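Local coordinates for protein aminotransferase class-III (Ochrobactrum anthropi, PDB 5GHG) that probably transfers amino groups between amines and keto compounds as an omega-transaminase, using a pyridoxal phosphate-derived cofactor, and is held here with that cofactor in its pyridoxamine form, at residues E196-E208 / P237-Y251. The protein carries 1 engineered substitution. Sequence-based numbering, arbitrary orientation.
Sequences EEQFATRLADELE and PKTYWEKVQAVLKRY
K243 of helix 240-250 lies as a knob in the hole formed by E197, A200, T201 and A204 of helix 196-208. Its extended chain brings the ammonium into hydrogen bonds with T201 OG1 (NZ to OG1, 2.8 Å), with T239 OG1 in its own segment and, weakly, with the backbone oxygen of E197. With an alanine here the hole would lose its methylenes, and the T201 and T239 hydroxyls and the E197 carbonyl oxygen would probably be left without their shared ammonium donor. A200 and A204 present only methyl groups, which lets the backbones approach: the CA atoms of A200 and Y240 lie 4.8 Å apart, and A204 CB packs on K243 CB at 3.8 Å. Deeper in, L203 CD1 meets the Y240 ring at CD1 (3.7 Å), while L207 CD2 touches V244 CG1 and L248 CD2. The helices run nearly parallel, crossing at -21° with axes 8.8 Å apart, as an outer layer on the mixed sheet of the fold-type I aminotransferase large domain; L207, Y240 and L248 all reach F222 of strand 219-224. The Y240 hydroxyl is hydrogen-bonded to R147, and its side chain remains about 14 Å from the cofactor.

Toward solvent, the two ends are polar and more loosely held. With its CG anti to the backbone N (chi1 -179°), the extended E196 side chain reaches across P237, CG against CB, and its OE1 takes a nearly straight bond (168°) from K238 N at 2.7 Å on the anti lone pair. Its OE2 forms a long salt bridge and weak hydrogen bond with K238 NZ. At the far end, Y251 OH donates to the anti lone pair of E208 OE2 at 2.6 Å, and R250 NH1, at whose guanidinium edge that oxygen lies, adds a weak, bent salt-bridge bond.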
loop_
_atom_site.group_PDB
_atom_site.type_symbol
_atom_site.label_atom_id
_atom_site.label_comp_id
_atom_site.label_asym_id
_atom_site.label_seq_id
_atom_site.Cartn_x
_atom_site.Cartn_y
_atom_site.Cartn_z
ATOM N N GLU B 196 16.572 -13.957 32.740
ATOM C CA GLU B 196 15.661 -13.833 31.613
ATOM C C GLU B 196 14.204 -13.722 32.083
ATOM O O GLU B 196 13.450 -12.859 31.614
ATOM C CB GLU B 196 15.837 -15.026 30.661
ATOM C CG GLU B 196 14.973 -15.030 29.431
ATOM C CD GLU B 196 15.216 -16.269 28.571
ATOM O OE1 GLU B 196 14.282 -16.729 27.875
ATOM O OE2 GLU B 196 16.346 -16.800 28.596
ATOM N N GLU B 197 13.787 -14.584 33.011
ATOM C CA GLU B 197 12.415 -14.527 33.473
ATOM C C GLU B 197 12.143 -13.285 34.329
ATOM O O GLU B 197 11.026 -12.760 34.316
ATOM C CB GLU B 197 12.032 -15.802 34.229
ATOM C CG GLU B 197 11.926 -17.024 33.320
ATOM C CD GLU B 197 11.281 -18.237 34.004
ATOM O OE1 GLU B 197 11.299 -19.342 33.400
ATOM O OE2 GLU B 197 10.747 -18.074 35.120
ATOM N N GLN B 198 13.131 -12.817 35.080
ATOM C CA GLN B 198 12.955 -11.578 35.820
ATOM C C GLN B 198 12.776 -10.410 34.855
ATOM O O GLN B 198 11.966 -9.514 35.090
ATOM C CB GLN B 198 14.144 -11.334 36.756
ATOM C CG GLN B 198 14.086 -10.033 37.550
ATOM C CD GLN B 198 12.838 -9.880 38.399
ATOM O OE1 GLN B 198 12.227 -8.787 38.470
ATOM N NE2 GLN B 198 12.440 -10.950 39.041
ATOM N N PHE B 199 13.533 -10.421 33.759
ATOM C CA PHE B 199 13.396 -9.389 32.739
ATOM C C PHE B 199 11.980 -9.402 32.142
ATOM O O PHE B 199 11.389 -8.353 31.913
ATOM C CB PHE B 199 14.468 -9.630 31.670
ATOM C CG PHE B 199 14.360 -8.760 30.468
ATOM C CD1 PHE B 199 14.454 -7.372 30.579
ATOM C CD2 PHE B 199 14.214 -9.323 29.204
ATOM C CE1 PHE B 199 14.385 -6.577 29.450
ATOM C CE2 PHE B 199 14.145 -8.515 28.079
ATOM C CZ PHE B 199 14.232 -7.160 28.201
ATOM N N ALA B 200 11.426 -10.589 31.923
ATOM C CA ALA B 200 10.058 -10.690 31.434
ATOM C C ALA B 200 9.070 -10.125 32.443
ATOM O O ALA B 200 8.126 -9.402 32.082
ATOM C CB ALA B 200 9.726 -12.135 31.108
ATOM N N THR B 201 9.263 -10.447 33.714
ATOM C CA THR B 201 8.436 -9.858 34.758
ATOM C C THR B 201 8.541 -8.342 34.744
ATOM O O THR B 201 7.524 -7.636 34.834
ATOM C CB THR B 201 8.835 -10.437 36.123
ATOM O OG1 THR B 201 8.438 -11.801 36.183
ATOM C CG2 THR B 201 8.179 -9.661 37.272
ATOM N N ARG B 202 9.760 -7.806 34.626
ATOM C CA ARG B 202 9.911 -6.359 34.616
ATOM C C ARG B 202 9.207 -5.732 33.400
ATOM O O ARG B 202 8.620 -4.651 33.513
ATOM C CB ARG B 202 11.389 -5.953 34.633
ATOM C CG ARG B 202 11.583 -4.458 34.445
ATOM C CD ARG B 202 12.972 -3.961 34.845
ATOM N NE ARG B 202 14.040 -4.485 33.986
ATOM C CZ ARG B 202 14.464 -3.912 32.871
ATOM N NH1 ARG B 202 15.473 -4.452 32.180
ATOM N NH2 ARG B 202 13.884 -2.803 32.433
ATOM N N LEU B 203 9.275 -6.381 32.237
ATOM C CA LEU B 203 8.614 -5.828 31.059
ATOM C C LEU B 203 7.095 -5.791 31.234
ATOM O O LEU B 203 6.441 -4.818 30.842
ATOM C CB LEU B 203 8.968 -6.642 29.802
ATOM C CG LEU B 203 10.393 -6.518 29.273
ATOM C CD1 LEU B 203 10.743 -7.706 28.396
ATOM C CD2 LEU B 203 10.559 -5.233 28.513
ATOM N N ALA B 204 6.516 -6.845 31.800
ATOM C CA ALA B 204 5.076 -6.842 32.048
ATOM C C ALA B 204 4.691 -5.777 33.082
ATOM O O ALA B 204 3.631 -5.154 32.964
ATOM C CB ALA B 204 4.596 -8.220 32.499
ATOM N N ASP B 205 5.535 -5.570 34.092
ATOM C CA ASP B 205 5.281 -4.528 35.091
ATOM C C ASP B 205 5.351 -3.138 34.471
ATOM O O ASP B 205 4.537 -2.268 34.787
ATOM C CB ASP B 205 6.289 -4.616 36.231
ATOM C CG ASP B 205 6.054 -5.812 37.137
ATOM O OD1 ASP B 205 4.997 -6.464 37.023
ATOM O OD2 ASP B 205 6.957 -6.103 37.961
ATOM N N GLU B 206 6.338 -2.897 33.615
ATOM C CA GLU B 206 6.434 -1.616 32.944
ATOM C C GLU B 206 5.248 -1.395 32.005
ATOM O O GLU B 206 4.758 -0.273 31.876
ATOM C CB GLU B 206 7.767 -1.515 32.188
ATOM C CG GLU B 206 8.952 -1.431 33.159
ATOM C CD GLU B 206 10.305 -1.492 32.458
ATOM O OE1 GLU B 206 11.335 -1.342 33.159
ATOM O OE2 GLU B 206 10.331 -1.711 31.219
ATOM N N LEU B 207 4.786 -2.459 31.346
ATOM C CA LEU B 207 3.568 -2.358 30.547
ATOM C C LEU B 207 2.370 -1.963 31.420
ATOM O O LEU B 207 1.602 -1.066 31.075
ATOM C CB LEU B 207 3.298 -3.681 29.833
ATOM C CG LEU B 207 1.956 -3.817 29.111
ATOM C CD1 LEU B 207 1.788 -2.743 28.022
ATOM C CD2 LEU B 207 1.839 -5.193 28.517
ATOM N N GLU B 208 2.209 -2.628 32.560
ATOM C CA GLU B 208 1.083 -2.300 33.435
ATOM C C GLU B 208 1.201 -0.884 33.984
ATOM O O GLU B 208 0.189 -0.172 34.097
ATOM C CB GLU B 208 0.960 -3.314 34.565
ATOM C CG GLU B 208 -0.189 -3.017 35.541
ATOM C CD GLU B 208 -0.547 -4.226 36.398
ATOM O OE1 GLU B 208 0.345 -5.063 36.654
ATOM O OE2 GLU B 208 -1.717 -4.335 36.806
ATOM N N PRO B 237 11.918 -13.027 25.921
ATOM C CA PRO B 237 12.349 -13.968 26.952
ATOM C C PRO B 237 11.234 -14.941 27.295
ATOM O O PRO B 237 10.050 -14.704 27.031
ATOM C CB PRO B 237 12.706 -13.050 28.131
ATOM C CG PRO B 237 11.897 -11.834 27.915
ATOM C CD PRO B 237 11.772 -11.663 26.440
ATOM N N LYS B 238 11.615 -16.080 27.857
ATOM C CA LYS B 238 10.599 -17.021 28.269
ATOM C C LYS B 238 9.710 -16.387 29.342
ATOM O O LYS B 238 10.186 -15.621 30.197
ATOM C CB LYS B 238 11.223 -18.330 28.773
ATOM C CG LYS B 238 12.325 -18.186 29.781
ATOM C CD LYS B 238 12.799 -19.583 30.226
ATOM C CE LYS B 238 13.794 -19.529 31.402
ATOM N NZ LYS B 238 15.113 -18.966 30.995
ATOM N N THR B 239 8.412 -16.684 29.256
ATOM C CA THR B 239 7.327 -16.199 30.094
ATOM C C THR B 239 6.845 -14.809 29.698
ATOM O O THR B 239 5.833 -14.344 30.235
ATOM C CB THR B 239 7.654 -16.195 31.613
ATOM O OG1 THR B 239 8.575 -15.145 31.936
ATOM C CG2 THR B 239 8.220 -17.554 32.044
ATOM N N TYR B 240 7.511 -14.135 28.757
ATOM C CA TYR B 240 7.090 -12.791 28.371
ATOM C C TYR B 240 5.636 -12.765 27.906
ATOM O O TYR B 240 4.817 -11.984 28.414
ATOM C CB TYR B 240 7.994 -12.262 27.255
ATOM C CG TYR B 240 7.530 -10.957 26.644
ATOM C CD1 TYR B 240 7.856 -9.738 27.237
ATOM C CD2 TYR B 240 6.791 -10.941 25.464
ATOM C CE1 TYR B 240 7.481 -8.548 26.672
ATOM C CE2 TYR B 240 6.409 -9.731 24.869
ATOM C CZ TYR B 240 6.750 -8.543 25.478
ATOM O OH TYR B 240 6.381 -7.324 24.940
ATOM N N TRP B 241 5.300 -13.583 26.922
ATOM C CA TRP B 241 3.969 -13.488 26.348
ATOM C C TRP B 241 2.881 -13.909 27.330
ATOM O O TRP B 241 1.770 -13.362 27.308
ATOM C CB TRP B 241 3.885 -14.273 25.040
ATOM C CG TRP B 241 4.394 -13.448 23.874
ATOM C CD1 TRP B 241 5.507 -13.673 23.121
ATOM C CD2 TRP B 241 3.810 -12.238 23.372
ATOM N NE1 TRP B 241 5.646 -12.690 22.170
ATOM C CE2 TRP B 241 4.616 -11.796 22.306
ATOM C CE3 TRP B 241 2.684 -11.492 23.720
ATOM C CZ2 TRP B 241 4.322 -10.637 21.567
ATOM C CZ3 TRP B 241 2.388 -10.334 22.969
ATOM C CH2 TRP B 241 3.210 -9.924 21.929
ATOM N N GLU B 242 3.183 -14.855 28.216
ATOM C CA GLU B 242 2.225 -15.228 29.253
ATOM C C GLU B 242 1.975 -14.058 30.208
ATOM O O GLU B 242 0.831 -13.712 30.496
ATOM C CB GLU B 242 2.723 -16.455 30.015
ATOM C CG GLU B 242 1.893 -16.815 31.216
ATOM C CD GLU B 242 2.526 -17.911 32.075
ATOM O OE1 GLU B 242 2.120 -18.056 33.245
ATOM O OE2 GLU B 242 3.420 -18.628 31.580
ATOM N N LYS B 243 3.048 -13.422 30.676
ATOM C CA LYS B 243 2.904 -12.310 31.604
ATOM C C LYS B 243 2.283 -11.096 30.943
ATOM O O LYS B 243 1.468 -10.403 31.561
ATOM C CB LYS B 243 4.253 -11.978 32.236
ATOM C CG LYS B 243 4.847 -13.148 33.011
ATOM C CD LYS B 243 6.302 -12.915 33.430
ATOM C CE LYS B 243 6.781 -14.052 34.362
ATOM N NZ LYS B 243 8.259 -14.080 34.536
ATOM N N VAL B 244 2.633 -10.820 29.681
ATOM C CA VAL B 244 2.016 -9.693 28.978
ATOM C C VAL B 244 0.511 -9.926 28.826
ATOM O O VAL B 244 -0.307 -9.022 29.089
ATOM C CB VAL B 244 2.695 -9.443 27.618
ATOM C CG1 VAL B 244 1.853 -8.489 26.735
ATOM C CG2 VAL B 244 4.076 -8.851 27.837
ATOM N N GLN B 245 0.125 -11.125 28.415
ATOM C CA GLN B 245 -1.293 -11.402 28.185
ATOM C C GLN B 245 -2.106 -11.301 29.481
ATOM O O GLN B 245 -3.251 -10.838 29.458
ATOM C CB GLN B 245 -1.469 -12.766 27.519
ATOM C CG GLN B 245 -1.040 -12.765 26.052
ATOM C CD GLN B 245 -1.174 -14.100 25.380
ATOM O OE1 GLN B 245 -2.139 -14.341 24.644
ATOM N NE2 GLN B 245 -0.213 -14.989 25.615
ATOM N N ALA B 246 -1.513 -11.682 30.607
ATOM C CA ALA B 246 -2.188 -11.513 31.897
ATOM C C ALA B 246 -2.504 -10.043 32.166
ATOM O O ALA B 246 -3.603 -9.718 32.633
ATOM C CB ALA B 246 -1.330 -12.088 33.026
ATOM N N VAL B 247 -1.547 -9.147 31.892
ATOM C CA VAL B 247 -1.785 -7.713 32.040
ATOM C C VAL B 247 -2.891 -7.241 31.108
ATOM O O VAL B 247 -3.830 -6.544 31.523
ATOM C CB VAL B 247 -0.484 -6.920 31.800
ATOM C CG1 VAL B 247 -0.751 -5.430 31.812
ATOM C CG2 VAL B 247 0.579 -7.292 32.838
ATOM N N LEU B 248 -2.783 -7.576 29.821
ATOM C CA LEU B 248 -3.777 -7.118 28.862
ATOM C C LEU B 248 -5.175 -7.578 29.264
ATOM O O LEU B 248 -6.134 -6.801 29.193
ATOM C CB LEU B 248 -3.436 -7.618 27.454
ATOM C CG LEU B 248 -2.081 -7.137 26.914
ATOM C CD1 LEU B 248 -1.849 -7.707 25.497
ATOM C CD2 LEU B 248 -2.009 -5.617 26.891
ATOM N N LYS B 249 -5.307 -8.836 29.678
ATOM C CA LYS B 249 -6.610 -9.365 30.035
ATOM C C LYS B 249 -7.192 -8.624 31.241
ATOM O O LYS B 249 -8.403 -8.370 31.300
ATOM C CB LYS B 249 -6.499 -10.865 30.304
ATOM C CG LYS B 249 -7.825 -11.569 30.486
ATOM C CD LYS B 249 -7.649 -13.074 30.324
ATOM C CE LYS B 249 -8.306 -13.837 31.460
ATOM N NZ LYS B 249 -9.780 -13.644 31.475
ATOM N N ARG B 250 -6.327 -8.230 32.177
ATOM C CA ARG B 250 -6.752 -7.516 33.375
ATOM C C ARG B 250 -7.431 -6.192 33.054
ATOM O O ARG B 250 -8.287 -5.734 33.810
ATOM C CB ARG B 250 -5.544 -7.290 34.284
ATOM C CG ARG B 250 -5.820 -6.513 35.582
ATOM C CD ARG B 250 -4.549 -6.478 36.443
ATOM N NE ARG B 250 -4.038 -7.833 36.647
ATOM C CZ ARG B 250 -2.764 -8.191 36.618
ATOM N NH1 ARG B 250 -1.818 -7.290 36.381
ATOM N NH2 ARG B 250 -2.432 -9.462 36.809
ATOM N N TYR B 251 -7.066 -5.558 31.941
ATOM C CA TYR B 251 -7.625 -4.258 31.577
ATOM C C TYR B 251 -8.477 -4.309 30.319
ATOM O O TYR B 251 -8.822 -3.260 29.775
ATOM C CB TYR B 251 -6.489 -3.241 31.431
ATOM C CG TYR B 251 -5.713 -3.065 32.700
ATOM C CD1 TYR B 251 -6.231 -2.315 33.763
ATOM C CD2 TYR B 251 -4.475 -3.667 32.861
ATOM C CE1 TYR B 251 -5.515 -2.161 34.936
ATOM C CE2 TYR B 251 -3.741 -3.527 34.030
ATOM C CZ TYR B 251 -4.263 -2.771 35.065
ATOM O OH TYR B 251 -3.539 -2.623 36.222
#